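Local coordinates for protein tRNA (cytidine-2'-O-)-methyltransferase TrmJ (PDB 4CNG) that methylates the 2'-hydroxyl of cytidine 32 in tRNA, using S-adenosyl-L-methionine as methyl donor and working as a homodimer, at residues K110-P114 with I115-R119; H164-G167 with I168-E172. The protein carries 1 engineered substitution. All coordinates share one frame; numbering follows the deposited sequence. Where two conformers were deposited one is given.

Contact 1: residues K110-P114 with I115-R119; sequences KSIRP and IDLER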
ATOM      1  N   LYS A 110      -4.410  -0.332 -24.269  1.00 14.57           N
ATOM      2  CA  LYS A 110      -5.005   0.230 -23.036  1.00 15.45           C
ATOM      3  C   LYS A 110      -4.050   0.424 -21.877  1.00 12.37           C
ATOM      4  O   LYS A 110      -4.439   0.945 -20.847  1.00 13.40           O
ATOM      5  CB  LYS A 110      -6.134  -0.702 -22.512  1.00 20.64           C
ATOM      6  CG  LYS A 110      -7.408  -0.699 -23.287  1.00 20.27           C
ATOM      7  CD  LYS A 110      -8.470  -1.533 -22.622  1.00 24.87           C
ATOM      8  CE  LYS A 110      -9.693  -1.363 -23.460  1.00 28.03           C
ATOM      9  NZ  LYS A 110     -10.721  -2.090 -22.768  1.00 21.91           N
ATOM     10  N   SER A 111      -2.840  -0.070 -22.013  0.50 13.68           N
ATOM     11  CA  SER A 111      -1.967  -0.165 -20.862  0.50 13.20           C
ATOM     12  C   SER A 111      -1.370   1.198 -20.493  0.50 13.56           C
ATOM     13  O   SER A 111      -0.839   1.910 -21.340  0.50 17.87           O
ATOM     14  CB  SER A 111      -0.856  -1.153 -21.151  0.50 13.55           C
ATOM     15  OG  SER A 111      -0.029  -0.641 -22.180  0.50 13.83           O
ATOM     16  N   ILE A 112      -1.380   1.502 -19.202  1.00 11.73           N
ATOM     17  CA  ILE A 112      -0.801   2.744 -18.702  1.00 11.26           C
ATOM     18  C   ILE A 112      -0.063   2.515 -17.386  1.00 11.44           C
ATOM     19  O   ILE A 112      -0.112   1.426 -16.817  1.00 11.09           O
ATOM     20  CB  ILE A 112      -1.877   3.825 -18.496  1.00 11.32           C
ATOM     21  CG1 ILE A 112      -2.848   3.407 -17.390  1.00 10.81           C
ATOM     22  CG2 ILE A 112      -2.621   4.094 -19.797  1.00 14.08           C
ATOM     23  CD1 ILE A 112      -3.769   4.518 -16.933  1.00 12.09           C
ATOM     24  N   ARG A 113       0.768   3.506 -17.094  0.70 12.52           N
ATOM     25  CA  ARG A 113       1.479   3.558 -15.822  0.70 13.23           C
ATOM     26  C   ARG A 113       1.067   4.781 -15.009  0.70 43.42           C
ATOM     27  O   ARG A 113       0.332   5.641 -15.494  0.70 59.88           O
ATOM     28  CB  ARG A 113       2.992   3.565 -16.053  0.70 13.81           C
ATOM     29  CG  ARG A 113       3.490   2.431 -16.934  0.70 15.77           C
ATOM     30  CD  ARG A 113       3.357   1.089 -16.233  0.70 36.76           C
ATOM     31  NE  ARG A 113       3.869  -0.009 -17.049  0.70 63.65           N
ATOM     32  CZ  ARG A 113       3.143  -0.688 -17.926  0.70 62.93           C
ATOM     33  NH1 ARG A 113       1.866  -0.385 -18.107  0.70 70.85           N
ATOM     34  NH2 ARG A 113       3.695  -1.670 -18.625  0.70 43.75           N
ATOM     35  N   PRO A 114       1.508   4.828 -13.757  1.00 12.89           N
ATOM     36  CA  PRO A 114       1.007   5.902 -12.892  1.00 14.25           C
ATOM     37  C   PRO A 114       1.418   7.278 -13.404  1.00 37.68           C
ATOM     38  O   PRO A 114       0.686   8.250 -13.219  1.00 91.25           O
ATOM     39  CB  PRO A 114       1.687   5.614 -11.553  1.00 15.27           C
ATOM     40  CG  PRO A 114       1.915   4.141 -11.564  1.00 15.25           C
ATOM     41  CD  PRO A 114       2.210   3.782 -12.992  1.00 13.75           C
ATOM     42  N   ILE A 115       2.582   7.354 -14.042  1.00 16.13           N
ATOM     43  CA  ILE A 115       3.083   8.618 -14.579  1.00 17.55           C
ATOM     44  C   ILE A 115       2.106   9.217 -15.584  1.00 25.96           C
ATOM     45  O   ILE A 115       2.116  10.424 -15.831  1.00185.73           O
ATOM     46  CB  ILE A 115       4.455   8.439 -15.256  1.00 20.15           C
ATOM     47  CG1 ILE A 115       5.066   9.801 -15.592  1.00 29.18           C
ATOM     48  CG2 ILE A 115       4.324   7.585 -16.509  1.00 19.96           C
ATOM     49  CD1 ILE A 115       5.555  10.566 -14.381  1.00 30.51           C
ATOM     50  N   ASP A 116       1.261   8.369 -16.161  1.00 13.69           N
ATOM     51  CA  ASP A 116       0.290   8.807 -17.127  1.00 14.80           C
ATOM     52  C   ASP A 116      -1.000   9.372 -16.489  1.00 14.56           C
ATOM     53  O   ASP A 116      -1.827   9.974 -17.169  1.00 15.71           O
ATOM     54  CB  ASP A 116      -0.054   7.638 -18.077  1.00 18.31           C
ATOM     55  CG  ASP A 116       1.141   7.082 -18.773  1.00 44.75           C
ATOM     56  OD1 ASP A 116       1.936   7.801 -19.411  1.00140.84           O
ATOM     57  OD2 ASP A 116       1.113   5.851 -18.894  1.00 18.70           O
ATOM     58  N   LEU A 117      -1.196   9.133 -15.204  1.00 12.92           N
ATOM     59  CA  LEU A 117      -2.481   9.440 -14.590  1.00 14.40           C
ATOM     60  C   LEU A 117      -2.851  10.903 -14.605  1.00 16.33           C
ATOM     61  O   LEU A 117      -3.975  11.257 -14.922  1.00 19.18           O
ATOM     62  CB  LEU A 117      -2.566   8.894 -13.162  1.00 15.74           C
ATOM     63  CG  LEU A 117      -2.566   7.375 -13.066  1.00 13.26           C
ATOM     64  CD1 LEU A 117      -2.577   6.948 -11.623  1.00 15.39           C
ATOM     65  CD2 LEU A 117      -3.775   6.801 -13.770  1.00 14.65           C
ATOM     66  N   GLU A 118      -1.918  11.761 -14.236  1.00 19.04           N
ATOM     67  CA  GLU A 118      -2.227  13.179 -14.062  1.00 26.45           C
ATOM     68  C   GLU A 118      -2.896  13.743 -15.320  1.00 23.19           C
ATOM     69  O   GLU A 118      -3.872  14.493 -15.227  1.00 24.65           O
ATOM     70  CB  GLU A 118      -0.954  13.954 -13.713  1.00 29.53           C
ATOM     71  CG  GLU A 118      -1.165  15.408 -13.323  1.00 38.23           C
ATOM     72  CD  GLU A 118       0.105  16.042 -12.777  1.00 82.82           C
ATOM     73  OE1 GLU A 118       1.169  15.886 -13.419  1.00211.59           O
ATOM     74  OE2 GLU A 118       0.044  16.689 -11.704  1.00101.42           O
ATOM     75  N   ARG A 119      -2.325  13.450 -16.491  1.00 20.57           N
ATOM     76  CA  ARG A 119      -2.830  13.985 -17.753  1.00 20.49           C
ATOM     77  C   ARG A 119      -4.170  13.364 -18.118  1.00 20.72           C
ATOM     78  O   ARG A 119      -5.035  14.016 -18.715  1.00 29.97           O
ATOM     79  CB  ARG A 119      -1.777  13.831 -18.875  1.00 24.57           C
ATOM     80  CG  ARG A 119      -1.696  12.457 -19.527  1.00 26.58           C
ATOM     81  CD  ARG A 119      -0.906  12.441 -20.843  1.00 48.23           C
ATOM     82  NE  ARG A 119      -0.224  11.119 -20.974  1.00 85.04           N
ATOM     83  CZ  ARG A 119      -0.727  10.108 -21.706  1.00 98.92           C
ATOM     84  NH1 ARG A 119      -1.877  10.189 -22.376  1.00101.64           N
ATOM     85  NH2 ARG A 119      -0.119   8.920 -21.649  1.00141.46           N
TER
HETATM   86  O   HOH W   1       0.622  11.016 -12.879  1.00 25.72           O
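D116 folds its carboxylate back onto the backbone of R113, and the two residues exchange hydrogen bonds. The R113 amide N meets D116 OD2 at 3.0 Å in a nearly straight bond, approaching on the anti side and somewhat out of the carboxylate plane. In return, D116 N donates to R113 O at 3.0 Å. A first torsion of -57°, with CG beside the backbone N, turns the carboxylate back toward the amide of R113; D116 OD1 forms a salt bridge with R119 NH2, its hydrogen bond a weak one of 3.2 Å. The next residue repeats the turn, L117 N reaching P114 O at 2.9 Å. A water also donates to P114 O and accepts from E118 N. These overlapping i to i+3 turns lead strand 111-112, one of the two edge strands of the parallel sheet within this chain, into helix 117-121 of the SpoU-type α/β fold. In one of two R113 conformers, the bend at chi2 (-69°) folds the chain back and NH1 donates to I112 O at 3.0 Å, from above the carbonyl plane. Apolar contact is modest: the side chains of I112 and L117 cross at about a right angle, CD1 of I112 3.9 Å from CD2 of L117, and both rest on I95. P114 packs against Y171 of the second subunit.

Contact 2: residues H164-G167 with I168-E172; sequences HAVG and IVLYE. With SAH (S-adenosyl-L-homocysteine), chain C.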
ATOM      1  N   HIS A 164      -2.835  -2.888  -0.621  1.00  8.24           N
ATOM      2  CA  HIS A 164      -1.568  -2.179  -0.853  1.00  8.94           C
ATOM      3  C   HIS A 164      -1.495  -1.560  -2.227  1.00  8.68           C
ATOM      4  O   HIS A 164      -1.000  -0.445  -2.360  1.00  9.66           O
ATOM      5  CB  HIS A 164      -0.388  -3.096  -0.509  1.00  9.08           C
ATOM      6  CG  HIS A 164      -0.396  -3.513   0.930  1.00  9.49           C
ATOM      7  ND1 HIS A 164      -1.214  -4.524   1.400  1.00 10.94           N
ATOM      8  CD2 HIS A 164       0.180  -2.953   2.022  1.00 10.63           C
ATOM      9  CE1 HIS A 164      -1.118  -4.575   2.718  1.00 11.50           C
ATOM     10  NE2 HIS A 164      -0.254  -3.653   3.124  1.00 11.99           N
ATOM     11  N   ALA A 165      -2.052  -2.258  -3.244  1.00  8.43           N
ATOM     12  CA  ALA A 165      -2.216  -1.659  -4.536  1.00  8.76           C
ATOM     13  C   ALA A 165      -3.111  -0.409  -4.472  1.00  8.38           C
ATOM     14  O   ALA A 165      -2.793   0.645  -5.048  1.00  9.54           O
ATOM     15  CB  ALA A 165      -2.769  -2.662  -5.521  1.00  9.18           C
ATOM     16  N   VAL A 166      -4.218  -0.530  -3.750  1.00  8.29           N
ATOM     17  CA  VAL A 166      -5.130   0.606  -3.600  1.00  9.15           C
ATOM     18  C   VAL A 166      -4.355   1.768  -2.919  1.00  8.72           C
ATOM     19  O   VAL A 166      -4.431   2.903  -3.352  1.00  9.67           O
ATOM     20  CB  VAL A 166      -6.334   0.217  -2.779  1.00  8.47           C
ATOM     21  CG1 VAL A 166      -7.133   1.446  -2.392  1.00 10.90           C
ATOM     22  CG2 VAL A 166      -7.224  -0.749  -3.564  1.00  8.68           C
ATOM     23  N   GLY A 167      -3.616   1.486  -1.839  1.00  8.71           N
ATOM     24  CA  GLY A 167      -2.915   2.558  -1.124  1.00  9.34           C
ATOM     25  C   GLY A 167      -1.910   3.283  -1.998  1.00  9.47           C
ATOM     26  O   GLY A 167      -1.800   4.495  -1.935  1.00 10.35           O
ATOM     27  N   ILE A 168      -1.177   2.552  -2.831  1.00  9.00           N
ATOM     28  CA  ILE A 168      -0.197   3.163  -3.715  1.00  9.71           C
ATOM     29  C   ILE A 168      -0.890   4.076  -4.714  1.00  9.74           C
ATOM     30  O   ILE A 168      -0.427   5.166  -4.984  1.00 10.71           O
ATOM     31  CB  ILE A 168       0.678   2.088  -4.381  1.00  9.97           C
ATOM     32  CG1 ILE A 168       1.648   1.531  -3.347  1.00 10.23           C
ATOM     33  CG2 ILE A 168       1.354   2.631  -5.628  1.00 12.26           C
ATOM     34  CD1 ILE A 168       2.265   0.216  -3.695  1.00 12.25           C
ATOM     35  N   VAL A 169      -1.992   3.601  -5.343  1.00 10.02           N
ATOM     36  CA  VAL A 169      -2.687   4.428  -6.297  1.00 10.30           C
ATOM     37  C   VAL A 169      -3.254   5.688  -5.634  1.00 10.64           C
ATOM     38  O   VAL A 169      -3.181   6.797  -6.187  1.00 12.38           O
ATOM     39  CB  VAL A 169      -3.772   3.618  -7.046  1.00 10.20           C
ATOM     40  CG1 VAL A 169      -4.608   4.498  -7.947  1.00 12.66           C
ATOM     41  CG2 VAL A 169      -3.080   2.536  -7.870  1.00 11.37           C
ATOM     42  N   LEU A 170      -3.869   5.530  -4.481  1.00 10.81           N
ATOM     43  CA  LEU A 170      -4.478   6.682  -3.807  1.00 11.90           C
ATOM     44  C   LEU A 170      -3.409   7.719  -3.393  1.00 12.27           C
ATOM     45  O   LEU A 170      -3.657   8.917  -3.452  1.00 13.99           O
ATOM     46  CB  LEU A 170      -5.314   6.265  -2.602  1.00 13.19           C
ATOM     47  CG  LEU A 170      -6.540   5.432  -2.872  1.00 18.33           C
ATOM     48  CD1 LEU A 170      -7.339   5.254  -1.583  1.00 13.89           C
ATOM     49  CD2 LEU A 170      -7.269   5.538  -4.166  1.00 19.95           C
ATOM     50  N   TYR A 171      -2.251   7.250  -2.953  1.00 12.43           N
ATOM     51  CA  TYR A 171      -1.095   8.104  -2.670  1.00 12.96           C
ATOM     52  C   TYR A 171      -0.646   8.862  -3.945  1.00 12.70           C
ATOM     53  O   TYR A 171      -0.386  10.065  -3.904  1.00 15.55           O
ATOM     54  CB  TYR A 171       0.030   7.211  -2.143  1.00 13.59           C
ATOM     55  CG  TYR A 171       1.384   7.859  -2.186  1.00 16.53           C
ATOM     56  CD1 TYR A 171       1.710   8.881  -1.326  1.00 17.75           C
ATOM     57  CD2 TYR A 171       2.323   7.485  -3.145  1.00 15.90           C
ATOM     58  CE1 TYR A 171       2.959   9.484  -1.385  1.00 20.05           C
ATOM     59  CE2 TYR A 171       3.566   8.026  -3.202  1.00 20.27           C
ATOM     60  CZ  TYR A 171       3.893   9.049  -2.340  1.00 20.92           C
ATOM     61  OH  TYR A 171       5.152   9.592  -2.452  1.00 25.56           O
ATOM     62  N   GLU A 172      -0.571   8.176  -5.080  1.00 13.81           N
ATOM     63  CA  GLU A 172      -0.222   8.836  -6.321  1.00 15.16           C
ATOM     64  C   GLU A 172      -1.232   9.934  -6.649  1.00 15.65           C
ATOM     65  O   GLU A 172      -0.860  10.993  -7.170  1.00 19.82           O
ATOM     66  CB  GLU A 172      -0.149   7.811  -7.449  1.00 16.77           C
ATOM     67  CG  GLU A 172       1.154   7.058  -7.577  1.00 24.50           C
ATOM     68  CD  GLU A 172       2.243   7.876  -8.245  1.00 32.09           C
ATOM     69  OE1 GLU A 172       2.069   9.095  -8.452  1.00 47.57           O
ATOM     70  OE2 GLU A 172       3.263   7.272  -8.593  1.00 33.70           O
TER
HETATM   71  N   SAH C1157      -3.919 -13.828  -9.212  1.00 23.61           N
HETATM   72  CA  SAH C1157      -4.664 -12.554  -9.389  1.00 18.02           C
HETATM   73  CB  SAH C1157      -4.026 -11.518  -8.477  1.00 16.99           C
HETATM   74  CG  SAH C1157      -4.959 -10.340  -8.143  1.00 14.47           C
HETATM   75  SD  SAH C1157      -4.176  -9.170  -7.041  1.00 12.63           S
HETATM   76  C   SAH C1157      -4.613 -12.177 -10.841  1.00 25.55           C
HETATM   77  O   SAH C1157      -3.900 -12.801 -11.630  1.00 56.48           O
HETATM   78  OXT SAH C1157      -5.376 -11.358 -11.312  1.00 29.59           O
HETATM   79  C5' SAH C1157      -5.646  -8.262  -6.559  1.00 11.42           C
HETATM   80  C4' SAH C1157      -5.832  -6.898  -7.213  1.00  8.98           C
HETATM   81  O4' SAH C1157      -4.770  -6.028  -6.791  1.00  9.22           O
HETATM   82  C3' SAH C1157      -5.757  -6.868  -8.698  1.00  8.66           C
HETATM   83  O3' SAH C1157      -7.007  -7.300  -9.259  1.00  9.92           O
HETATM   84  C2' SAH C1157      -5.422  -5.433  -8.993  1.00  8.27           C
HETATM   85  O2' SAH C1157      -6.580  -4.621  -8.844  1.00  8.92           O
HETATM   86  C1' SAH C1157      -4.445  -5.118  -7.853  1.00  8.65           C
HETATM   87  N9  SAH C1157      -3.009  -5.334  -8.201  1.00  8.06           N
HETATM   88  C8  SAH C1157      -2.123  -6.142  -7.552  1.00  8.64           C
HETATM   89  N7  SAH C1157      -0.865  -5.907  -8.018  1.00  8.82           N
HETATM   90  C5  SAH C1157      -0.974  -4.919  -8.938  1.00  8.34           C
HETATM   91  C6  SAH C1157      -0.056  -4.178  -9.707  1.00  8.41           C
HETATM   92  N6  SAH C1157       1.270  -4.425  -9.676  1.00  9.44           N
HETATM   93  N1  SAH C1157      -0.513  -3.237 -10.497  1.00  8.99           N
HETATM   94  C2  SAH C1157      -1.828  -2.972 -10.522  1.00  9.77           C
HETATM   95  N3  SAH C1157      -2.776  -3.577  -9.820  1.00  8.92           N
HETATM   96  C4  SAH C1157      -2.339  -4.522  -9.016  1.00  7.90           C
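Four successive i to i+4 backbone hydrogen bonds join H164-G167 to I168-Y171 in one buried run of helix 162-175, the C-terminal helix of the modelled domain. I168 N donates to H164 O at 3.0 Å and V169 N to A165 O at 3.1 Å; L170 N to V166 O (2.9 Å) and Y171 N to G167 O continue the series. The side chains lean on the same carbonyls: I168 CG1, beside its backbone N (chi1 -73°), comes within 3.4 Å of H164 O, and V169 CG2 sits equally close to A165 O. One turn apart, V166 and L170 lie side by side and point the same way, CG1 of V166 to CD1 of L170 at 3.9 Å, with I39 and L42 of helix 33-45 against them. In the SPOUT fold the C-terminal segment is tucked through the trefoil knot that forms the cofactor site, and here one face of the helix meets the ligand: the methyl CB of A165 lies 3.8 Å from C1' of S-adenosylhomocysteine, where ribose joins adenine. V169 packs on F128, F130 and I151. Another face belongs to the homodimer. The H164 ring, with ND1 hydrogen-bonded to N161 ND2, stacks on H164 of the second subunit, while Y171 OH is hydrogen-bonded to E172 OE1 of that subunit and E172 OE2 is hydrogen-bonded to its Y171 OH and salt-bridged to its R175.

Contact 1 lies toward the periphery, its centre about 15 Å from the centre of the chain, and mixes buried I112, P114 and L117 with exposed I115; contact 2, its centre about 9 Å from that of the chain, is buried throughout. Their chemistry follows: the strand-to-helix turn of 110-119 combines backbone turn bonds with a carboxylate held by an amide and an arginine, and a water, whereas 164-172 combines regular helical bonding with aliphatic packing and sends several, not all, of its polar ends to the dimer partner. They hold different elements yet touch within the chain, P114 CB lying 3.7 Å from E172 OE2. Contact 1 reaches the second subunit through P114 alone, contact 2 through five residues.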